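Local atomic coordinates of surface glycoprotein (PDB entry 5KLH), a protein that is a surface protein of insect-stage trypanosomes, represented here by its bilobed ectodomain, and possibly acts as a sensor. Residues 62-67 with 71-76; 75-80 with 200-205; 83-88 with 158-163. All coordinates share one frame; numbering follows the deposited sequence.

Contact 1: residues 62-67 with 71-76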
loop_
_atom_site.group_PDB
_atom_site.type_symbol
_atom_site.label_atom_id
_atom_site.label_comp_id
_atom_site.label_asym_id
_atom_site.label_seq_id
_atom_site.Cartn_x
_atom_site.Cartn_y
_atom_site.Cartn_z
ATOM N N VAL A 62 4.948 -17.006 4.037
ATOM C CA VAL A 62 5.126 -17.883 2.895
ATOM C C VAL A 62 6.578 -17.880 2.459
ATOM O O VAL A 62 7.134 -16.829 2.175
ATOM C CB VAL A 62 4.233 -17.447 1.714
ATOM C CG1 VAL A 62 4.450 -18.356 0.536
ATOM C CG2 VAL A 62 2.766 -17.465 2.136
ATOM N N PRO A 63 7.212 -19.058 2.418
ATOM C CA PRO A 63 8.600 -19.042 1.947
ATOM C C PRO A 63 8.673 -18.674 0.471
ATOM O O PRO A 63 7.782 -19.031 -0.287
ATOM C CB PRO A 63 9.065 -20.482 2.188
ATOM C CG PRO A 63 7.792 -21.295 2.145
ATOM C CD PRO A 63 6.737 -20.413 2.746
ATOM N N VAL A 64 9.715 -17.962 0.064
ATOM C CA VAL A 64 9.865 -17.652 -1.352
ATOM C C VAL A 64 10.154 -18.936 -2.144
ATOM O O VAL A 64 9.562 -19.187 -3.204
ATOM C CB VAL A 64 10.971 -16.602 -1.564
ATOM C CG1 VAL A 64 11.399 -16.530 -3.012
ATOM C CG2 VAL A 64 10.472 -15.247 -1.100
ATOM N N SER A 65 11.048 -19.760 -1.609
ATOM C CA SER A 65 11.383 -21.040 -2.241
ATOM C C SER A 65 10.163 -21.948 -2.374
ATOM O O SER A 65 9.473 -22.246 -1.389
ATOM C CB SER A 65 12.483 -21.755 -1.452
ATOM O OG SER A 65 12.937 -22.896 -2.159
ATOM N N GLY A 66 9.885 -22.364 -3.606
ATOM C CA GLY A 66 8.752 -23.227 -3.877
ATOM C C GLY A 66 7.465 -22.487 -4.182
ATOM O O GLY A 66 6.456 -23.108 -4.517
ATOM N N ASN A 67 7.499 -21.162 -4.063
ATOM C CA ASN A 67 6.319 -20.344 -4.316
ATOM C C ASN A 67 6.625 -19.226 -5.300
ATOM O O ASN A 67 5.992 -18.172 -5.257
ATOM C CB ASN A 67 5.760 -19.759 -3.007
ATOM C CG ASN A 67 5.195 -20.823 -2.095
ATOM O OD1 ASN A 67 4.230 -21.513 -2.450
ATOM N ND2 ASN A 67 5.778 -20.958 -0.903
ATOM N N SER A 71 9.630 -14.149 -11.699
ATOM C CA SER A 71 10.064 -13.090 -10.793
ATOM C C SER A 71 9.008 -12.797 -9.724
ATOM O O SER A 71 9.196 -11.908 -8.883
ATOM C CB SER A 71 10.366 -11.817 -11.584
ATOM O OG SER A 71 9.178 -11.288 -12.161
ATOM N N GLN A 72 7.905 -13.544 -9.774
ATOM C CA GLN A 72 6.740 -13.285 -8.931
ATOM C C GLN A 72 6.600 -14.288 -7.807
ATOM O O GLN A 72 6.816 -15.488 -7.994
ATOM C CB GLN A 72 5.455 -13.307 -9.770
ATOM C CG GLN A 72 5.503 -12.399 -10.971
ATOM C CD GLN A 72 5.195 -10.955 -10.643
ATOM O OE1 GLN A 72 4.226 -10.647 -9.942
ATOM N NE2 GLN A 72 6.003 -10.051 -11.179
ATOM N N LEU A 73 6.224 -13.793 -6.632
ATOM C CA LEU A 73 5.738 -14.657 -5.577
ATOM C C LEU A 73 4.293 -14.994 -5.917
ATOM O O LEU A 73 3.541 -14.114 -6.342
ATOM C CB LEU A 73 5.816 -13.963 -4.217
ATOM C CG LEU A 73 5.307 -14.708 -2.982
ATOM C CD1 LEU A 73 6.340 -15.728 -2.504
ATOM C CD2 LEU A 73 5.009 -13.707 -1.890
ATOM N N VAL A 74 3.928 -16.264 -5.759
ATOM C CA VAL A 74 2.584 -16.731 -6.043
ATOM C C VAL A 74 1.888 -17.070 -4.745
ATOM O O VAL A 74 2.251 -18.040 -4.070
ATOM C CB VAL A 74 2.603 -17.972 -6.967
ATOM C CG1 VAL A 74 1.186 -18.429 -7.262
ATOM C CG2 VAL A 74 3.338 -17.649 -8.262
ATOM N N VAL A 75 0.880 -16.280 -4.393
ATOM C CA VAL A 75 0.169 -16.477 -3.136
ATOM C C VAL A 75 -1.232 -16.988 -3.437
ATOM O O VAL A 75 -2.059 -16.269 -3.986
ATOM C CB VAL A 75 0.104 -15.173 -2.321
ATOM C CG1 VAL A 75 -0.602 -15.402 -0.998
ATOM C CG2 VAL A 75 1.513 -14.646 -2.083
ATOM N N LYS A 76 -1.476 -18.256 -3.112
ATOM C CA LYS A 76 -2.794 -18.847 -3.293
ATOM C C LYS A 76 -3.591 -18.756 -2.006
ATOM O O LYS A 76 -3.278 -19.413 -1.008
ATOM C CB LYS A 76 -2.654 -20.298 -3.765
ATOM C CG LYS A 76 -1.790 -20.379 -5.016
ATOM C CD LYS A 76 -1.767 -21.764 -5.644
ATOM C CE LYS A 76 -0.906 -21.745 -6.903
ATOM N NZ LYS A 76 -0.946 -23.027 -7.665
HETATM O O HOH W 1 2.470 -20.756 -4.448
#
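Leu73 CD1 lies against the inner side of segment 62-67, and the dense part of the contact is built round this one methyl. With CG anti to the backbone N (chi1 178°), the leucine extends under the loop: CD1 comes within 3.7 Å of Asn67 O and 4.1 Å of Asn67 CB, while the methyls Val62 CG1 and Val64 CG2 both stand 4.4 Å from it. The buried side continues into Val198 and Leu155. Val74 N donates to Asn67 O at 2.9 Å, tying the turn to the strand by its backbone.

The outer side is more open. In the type II turn from Val64 to Asn67, Ser65 points away from the strand and Gly66, at phi 90°, makes no contact with 71-76. This turn and the short strand 68-69 form the connection from strand 51-63 to strand 72-79. Here the Asn67 amide works in two directions: ND2 donates to Pro63 O at 2.8 Å, nearly within its own amide plane, and one water donates both to OD1 and to Val74 O. With both ends engaged, the amide's rotation should be well fixed, which implies that polar groups set the loop's shape while Leu73 supplies the apolar anchor.

Contact 2: residues 75-80 with 200-205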
loop_
_atom_site.group_PDB
_atom_site.type_symbol
_atom_site.label_atom_id
_atom_site.label_comp_id
_atom_site.label_asym_id
_atom_site.label_seq_id
_atom_site.Cartn_x
_atom_site.Cartn_y
_atom_site.Cartn_z
ATOM N N VAL A 75 0.880 -16.280 -4.393
ATOM C CA VAL A 75 0.169 -16.477 -3.136
ATOM C C VAL A 75 -1.232 -16.988 -3.437
ATOM O O VAL A 75 -2.059 -16.269 -3.986
ATOM C CB VAL A 75 0.104 -15.173 -2.321
ATOM C CG1 VAL A 75 -0.602 -15.402 -0.998
ATOM C CG2 VAL A 75 1.513 -14.646 -2.083
ATOM N N LYS A 76 -1.476 -18.256 -3.112
ATOM C CA LYS A 76 -2.794 -18.847 -3.293
ATOM C C LYS A 76 -3.591 -18.756 -2.006
ATOM O O LYS A 76 -3.278 -19.413 -1.008
ATOM C CB LYS A 76 -2.654 -20.298 -3.765
ATOM C CG LYS A 76 -1.790 -20.379 -5.016
ATOM C CD LYS A 76 -1.767 -21.764 -5.644
ATOM C CE LYS A 76 -0.906 -21.745 -6.903
ATOM N NZ LYS A 76 -0.946 -23.027 -7.665
ATOM N N VAL A 77 -4.604 -17.901 -2.024
ATOM C CA VAL A 77 -5.380 -17.614 -0.831
ATOM C C VAL A 77 -6.514 -18.624 -0.735
ATOM O O VAL A 77 -7.373 -18.680 -1.607
ATOM C CB VAL A 77 -5.927 -16.180 -0.880
ATOM C CG1 VAL A 77 -6.694 -15.845 0.379
ATOM C CG2 VAL A 77 -4.788 -15.207 -1.131
ATOM N N ASN A 78 -6.477 -19.453 0.301
ATOM C CA ASN A 78 -7.513 -20.456 0.526
ATOM C C ASN A 78 -8.028 -20.345 1.962
ATOM O O ASN A 78 -7.679 -21.146 2.842
ATOM C CB ASN A 78 -6.978 -21.862 0.230
ATOM C CG ASN A 78 -8.085 -22.896 0.144
ATOM O OD1 ASN A 78 -9.272 -22.573 0.292
ATOM N ND2 ASN A 78 -7.707 -24.145 -0.106
ATOM N N ILE A 79 -8.868 -19.340 2.177
ATOM C CA ILE A 79 -9.330 -18.957 3.499
ATOM C C ILE A 79 -10.821 -19.221 3.598
ATOM O O ILE A 79 -11.584 -18.854 2.700
ATOM C CB ILE A 79 -9.029 -17.478 3.769
ATOM C CG1 ILE A 79 -7.511 -17.256 3.772
ATOM C CG2 ILE A 79 -9.639 -17.017 5.093
ATOM C CD1 ILE A 79 -6.785 -17.903 4.987
ATOM N N ASN A 80 -11.221 -19.889 4.673
ATOM C CA ASN A 80 -12.624 -20.164 4.961
ATOM C C ASN A 80 -13.462 -18.892 4.825
ATOM O O ASN A 80 -13.118 -17.859 5.401
ATOM C CB ASN A 80 -12.740 -20.763 6.373
ATOM C CG ASN A 80 -14.147 -21.176 6.727
ATOM O OD1 ASN A 80 -14.823 -21.854 5.953
ATOM N ND2 ASN A 80 -14.597 -20.771 7.912
ATOM N N VAL A 200 2.196 -12.609 4.616
ATOM C CA VAL A 200 0.972 -12.284 3.902
ATOM C C VAL A 200 -0.118 -12.009 4.920
ATOM O O VAL A 200 -0.334 -12.825 5.824
ATOM C CB VAL A 200 0.531 -13.421 2.976
ATOM C CG1 VAL A 200 -0.728 -13.007 2.218
ATOM C CG2 VAL A 200 1.651 -13.777 2.017
ATOM N N GLN A 201 -0.767 -10.848 4.803
ATOM C CA GLN A 201 -1.873 -10.486 5.684
ATOM C C GLN A 201 -3.134 -10.181 4.888
ATOM O O GLN A 201 -3.118 -9.349 3.968
ATOM C CB GLN A 201 -1.499 -9.268 6.555
ATOM C CG GLN A 201 -0.250 -9.498 7.409
ATOM C CD GLN A 201 0.128 -8.304 8.272
ATOM O OE1 GLN A 201 -0.589 -7.307 8.327
ATOM N NE2 GLN A 201 1.265 -8.408 8.959
ATOM N N LEU A 202 -4.233 -10.840 5.247
ATOM C CA LEU A 202 -5.508 -10.601 4.569
ATOM C C LEU A 202 -6.461 -9.863 5.509
ATOM O O LEU A 202 -6.783 -10.354 6.597
ATOM C CB LEU A 202 -6.128 -11.924 4.084
ATOM C CG LEU A 202 -7.525 -11.840 3.465
ATOM C CD1 LEU A 202 -7.475 -11.163 2.105
ATOM C CD2 LEU A 202 -8.185 -13.212 3.359
ATOM N N TYR A 203 -6.862 -8.660 5.094
ATOM C CA TYR A 203 -7.825 -7.820 5.808
ATOM C C TYR A 203 -9.185 -7.857 5.153
ATOM O O TYR A 203 -9.311 -8.177 3.953
ATOM C CB TYR A 203 -7.357 -6.359 5.843
ATOM C CG TYR A 203 -6.163 -6.136 6.724
ATOM C CD1 TYR A 203 -4.888 -6.383 6.256
ATOM C CD2 TYR A 203 -6.316 -5.684 8.032
ATOM C CE1 TYR A 203 -3.774 -6.193 7.081
ATOM C CE2 TYR A 203 -5.223 -5.490 8.856
ATOM C CZ TYR A 203 -3.954 -5.751 8.373
ATOM O OH TYR A 203 -2.847 -5.566 9.186
ATOM N N SER A 204 -10.206 -7.474 5.912
ATOM C CA SER A 204 -11.494 -7.170 5.300
ATOM C C SER A 204 -11.529 -5.678 4.966
ATOM O O SER A 204 -10.848 -4.882 5.616
ATOM C CB SER A 204 -12.665 -7.564 6.213
ATOM O OG SER A 204 -12.735 -6.742 7.369
ATOM N N GLU A 205 -12.286 -5.321 3.930
ATOM C CA GLU A 205 -12.400 -3.936 3.481
ATOM C C GLU A 205 -12.759 -2.959 4.583
ATOM O O GLU A 205 -12.284 -1.829 4.583
ATOM C CB GLU A 205 -13.458 -3.802 2.369
ATOM C CG GLU A 205 -12.994 -4.176 1.006
ATOM C CD GLU A 205 -13.988 -3.765 -0.069
ATOM O OE1 GLU A 205 -15.213 -3.671 0.221
ATOM O OE2 GLU A 205 -13.548 -3.576 -1.214
#
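Val75 overlaps Val200 tip to tip, its CG1 methyl 4.0 Å from Val200 CG1. The same CG1 lies 4.1 Å from Val200 CG2, and the second methyl, Val75 CG2, is 4.2 Å from Val200 CG2, so both branches of each valine share in the meeting. Each has CG1 anti to its backbone N (chi1 -178° in both), which leaves a two-methyl front directed at the partner.

Two residues on from Val200, Leu202 is the next to point inward. Its CD2 methyl lies 4.2 Å from Val77 CG1 and 4.1 Å from Ile79 CG1, and it therefore bridges two residues of 75-80 that lie on the same side of their strand. Leu202 and Ile79 do not meet head-on; they slide past one another in opposite directions, and the methylene of Ile79, rather than its terminal methyl, makes the nearest approach.

The backbones are not paired. The strand axes pass 10.2 Å apart at an angle of 44°, and the nearest CA atoms, those of Val75 and Val200, are still 8.2 Å from each other. This spacing, with inward-pointing residues on both strands, is that of two walls of a closed, barrel-like ring of strands facing across its apolar interior. Phe33 touches Val77, Val200 and Leu202, and Leu158 packs on Val75. On the other side of strand 200-204, Tyr203 OH donates to Gln201 OE1 at 3.0 Å, and the tyrosine ring stacks on Phe209. Five touching residues, all buried and all aliphatic, imply cohesion by dispersion and exclusion of water, with no directional bond between the two segments.

Contact 3: residues 83-88 with 158-163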
loop_
_atom_site.group_PDB
_atom_site.type_symbol
_atom_site.label_atom_id
_atom_site.label_comp_id
_atom_site.label_asym_id
_atom_site.label_seq_id
_atom_site.Cartn_x
_atom_site.Cartn_y
_atom_site.Cartn_z
ATOM N N ALA A 83 -13.864 -16.457 -1.164
ATOM C CA ALA A 83 -13.715 -17.098 -2.473
ATOM C C ALA A 83 -12.241 -17.152 -2.853
ATOM O O ALA A 83 -11.577 -16.124 -2.858
ATOM C CB ALA A 83 -14.500 -16.357 -3.543
ATOM N N PRO A 84 -11.721 -18.355 -3.156
ATOM C CA PRO A 84 -10.284 -18.450 -3.415
ATOM C C PRO A 84 -9.806 -17.514 -4.521
ATOM O O PRO A 84 -10.515 -17.256 -5.507
ATOM C CB PRO A 84 -10.100 -19.911 -3.829
ATOM C CG PRO A 84 -11.226 -20.626 -3.141
ATOM C CD PRO A 84 -12.376 -19.676 -3.167
ATOM N N PHE A 85 -8.596 -16.997 -4.337
ATOM C CA PHE A 85 -7.966 -16.194 -5.366
ATOM C C PHE A 85 -6.469 -16.263 -5.229
ATOM O O PHE A 85 -5.946 -16.633 -4.166
ATOM C CB PHE A 85 -8.466 -14.734 -5.331
ATOM C CG PHE A 85 -8.044 -13.946 -4.121
ATOM C CD1 PHE A 85 -8.770 -14.019 -2.944
ATOM C CD2 PHE A 85 -6.958 -13.087 -4.182
ATOM C CE1 PHE A 85 -8.401 -13.272 -1.828
ATOM C CE2 PHE A 85 -6.585 -12.336 -3.069
ATOM C CZ PHE A 85 -7.301 -12.431 -1.899
ATOM N N THR A 86 -5.783 -15.922 -6.317
ATOM C CA THR A 86 -4.329 -15.861 -6.330
ATOM C C THR A 86 -3.850 -14.428 -6.506
ATOM O O THR A 86 -4.394 -13.675 -7.312
ATOM C CB THR A 86 -3.738 -16.730 -7.461
ATOM O OG1 THR A 86 -4.095 -18.100 -7.243
ATOM C CG2 THR A 86 -2.210 -16.625 -7.503
ATOM N N ARG A 87 -2.830 -14.054 -5.747
ATOM C CA ARG A 87 -2.093 -12.838 -6.041
ATOM C C ARG A 87 -0.677 -13.207 -6.404
ATOM O O ARG A 87 0.004 -13.914 -5.640
ATOM C CB ARG A 87 -2.089 -11.866 -4.858
ATOM C CG ARG A 87 -1.158 -10.675 -5.075
ATOM C CD ARG A 87 -1.758 -9.680 -6.069
ATOM N NE ARG A 87 -2.972 -9.086 -5.524
ATOM C CZ ARG A 87 -2.995 -7.980 -4.778
ATOM N NH1 ARG A 87 -1.870 -7.317 -4.509
ATOM N NH2 ARG A 87 -4.150 -7.529 -4.305
ATOM N N ARG A 88 -0.250 -12.743 -7.574
ATOM C CA ARG A 88 1.162 -12.706 -7.931
ATOM C C ARG A 88 1.711 -11.314 -7.679
ATOM O O ARG A 88 1.104 -10.332 -8.085
ATOM C CB ARG A 88 1.351 -13.097 -9.393
ATOM C CG ARG A 88 1.309 -14.588 -9.619
ATOM C CD ARG A 88 1.351 -14.922 -11.105
ATOM N NE ARG A 88 1.656 -16.338 -11.300
ATOM C CZ ARG A 88 0.780 -17.314 -11.113
ATOM N NH1 ARG A 88 -0.452 -17.030 -10.733
ATOM N NH2 ARG A 88 1.136 -18.578 -11.315
ATOM N N LEU A 158 3.076 -8.660 2.225
ATOM C CA LEU A 158 2.078 -8.506 1.190
ATOM C C LEU A 158 0.723 -8.341 1.858
ATOM O O LEU A 158 0.336 -9.194 2.649
ATOM C CB LEU A 158 2.088 -9.724 0.266
ATOM C CG LEU A 158 1.038 -9.724 -0.847
ATOM C CD1 LEU A 158 1.415 -8.722 -1.902
ATOM C CD2 LEU A 158 0.910 -11.112 -1.443
ATOM N N TYR A 159 0.040 -7.230 1.588
ATOM C CA TYR A 159 -1.277 -6.953 2.175
ATOM C C TYR A 159 -2.384 -7.202 1.176
ATOM O O TYR A 159 -2.381 -6.602 0.100
ATOM C CB TYR A 159 -1.368 -5.497 2.641
ATOM C CG TYR A 159 -0.337 -5.072 3.651
ATOM C CD1 TYR A 159 0.971 -4.786 3.263
ATOM C CD2 TYR A 159 -0.678 -4.907 4.981
ATOM C CE1 TYR A 159 1.912 -4.371 4.191
ATOM C CE2 TYR A 159 0.257 -4.488 5.912
ATOM C CZ TYR A 159 1.547 -4.221 5.503
ATOM O OH TYR A 159 2.478 -3.796 6.419
ATOM N N LEU A 160 -3.348 -8.052 1.528
ATOM C CA LEU A 160 -4.444 -8.375 0.625
ATOM C C LEU A 160 -5.751 -7.976 1.276
ATOM O O LEU A 160 -5.821 -7.904 2.503
ATOM C CB LEU A 160 -4.446 -9.869 0.284
ATOM C CG LEU A 160 -3.141 -10.409 -0.299
ATOM C CD1 LEU A 160 -3.181 -11.932 -0.466
ATOM C CD2 LEU A 160 -2.885 -9.758 -1.642
ATOM N N VAL A 161 -6.772 -7.700 0.465
ATOM C CA VAL A 161 -8.063 -7.266 1.001
ATOM C C VAL A 161 -9.226 -8.043 0.402
ATOM O O VAL A 161 -9.309 -8.242 -0.820
ATOM C CB VAL A 161 -8.272 -5.741 0.767
ATOM C CG1 VAL A 161 -9.533 -5.243 1.445
ATOM C CG2 VAL A 161 -7.084 -4.950 1.289
ATOM N N ALA A 162 -10.116 -8.496 1.279
ATOM C CA ALA A 162 -11.364 -9.134 0.850
ATOM C C ALA A 162 -12.557 -8.243 1.154
ATOM O O ALA A 162 -12.586 -7.561 2.175
ATOM C CB ALA A 162 -11.542 -10.489 1.534
ATOM N N ALA A 163 -13.541 -8.278 0.263
ATOM C CA ALA A 163 -14.808 -7.559 0.401
ATOM C C ALA A 163 -15.972 -8.529 0.565
ATOM O O ALA A 163 -15.941 -9.639 0.028
ATOM C CB ALA A 163 -15.050 -6.690 -0.811
#
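Two bends fold Arg87 back over Leu160. CG is anti to the backbone N, but the chain then turns at chi2 (75°) and again at chi3 (65°), laying the guanidinium over the leucine instead of extending it outward. On the other strand, Leu160 has CG anti to its carbonyl carbon and raises CD2 beneath the flat group. CD2 packs over the centre of one face of the guanidinium, 3.6 Å from Arg87 CZ and 3.7 Å from Arg87 NH2. The curled chain stays close to this same methyl, since Arg87 CB, CG and NE all lie within 4.0 Å of Leu160 CD2. The two side chains run past each other in opposite directions.

Apolar contacts flank this packing. Arg87 CG touches Leu158 CD2 at 4.2 Å, using the aliphatic stem of the arginine, and Phe85 CE2 meets the other methyl of Leu160, CD1, at 4.3 Å. At its edge, and in the ring plane, Phe85 has the carbonyl oxygen of Ala83. Leu160 thus divides its methyls between a charged plane and an aromatic ring.

Within the guanidinium, NH2 by itself reaches two partners beyond these segments, Glu172 OE2 in a salt bridge and Gln177 O in a hydrogen bond. These bonds probably fix the turn of the plane over the methyl and let a charged group lie against a buried leucine.

Strands 85-88 and 158-163 run roughly antiparallel, their axes at 150° and 9.9 Å apart, facing each other rather than pairing here. Strand 72-79 borders the first, through Val75 and Val77, and strand 197-204 borders the second, while strand 170-172 closes on Phe85 through Glu172.

In the fold
Contacts 2 and 3 lie side by side, their centres about 5 Å apart, and join two neighbouring strand pairs across one interior: 72-79 with 85-100 on one side, 197-204 with 145-164 on the other. Contact 2 is wholly buried and aliphatic; contact 3 is partly buried and brings a charged plane to the border of that core. Contact 1, its centre about 14 Å from the centres of the other two, is the most peripheral, and it alone has a hydrogen bond between its segments. It shares Val75 and Lys76 with contact 2, while Val75 N lies 2.8 Å from Arg87 O of contact 3, a probable hydrogen bond. Strand 72-79 takes part in contacts 1 and 2, with Val75 facing the interior and Lys76 outward.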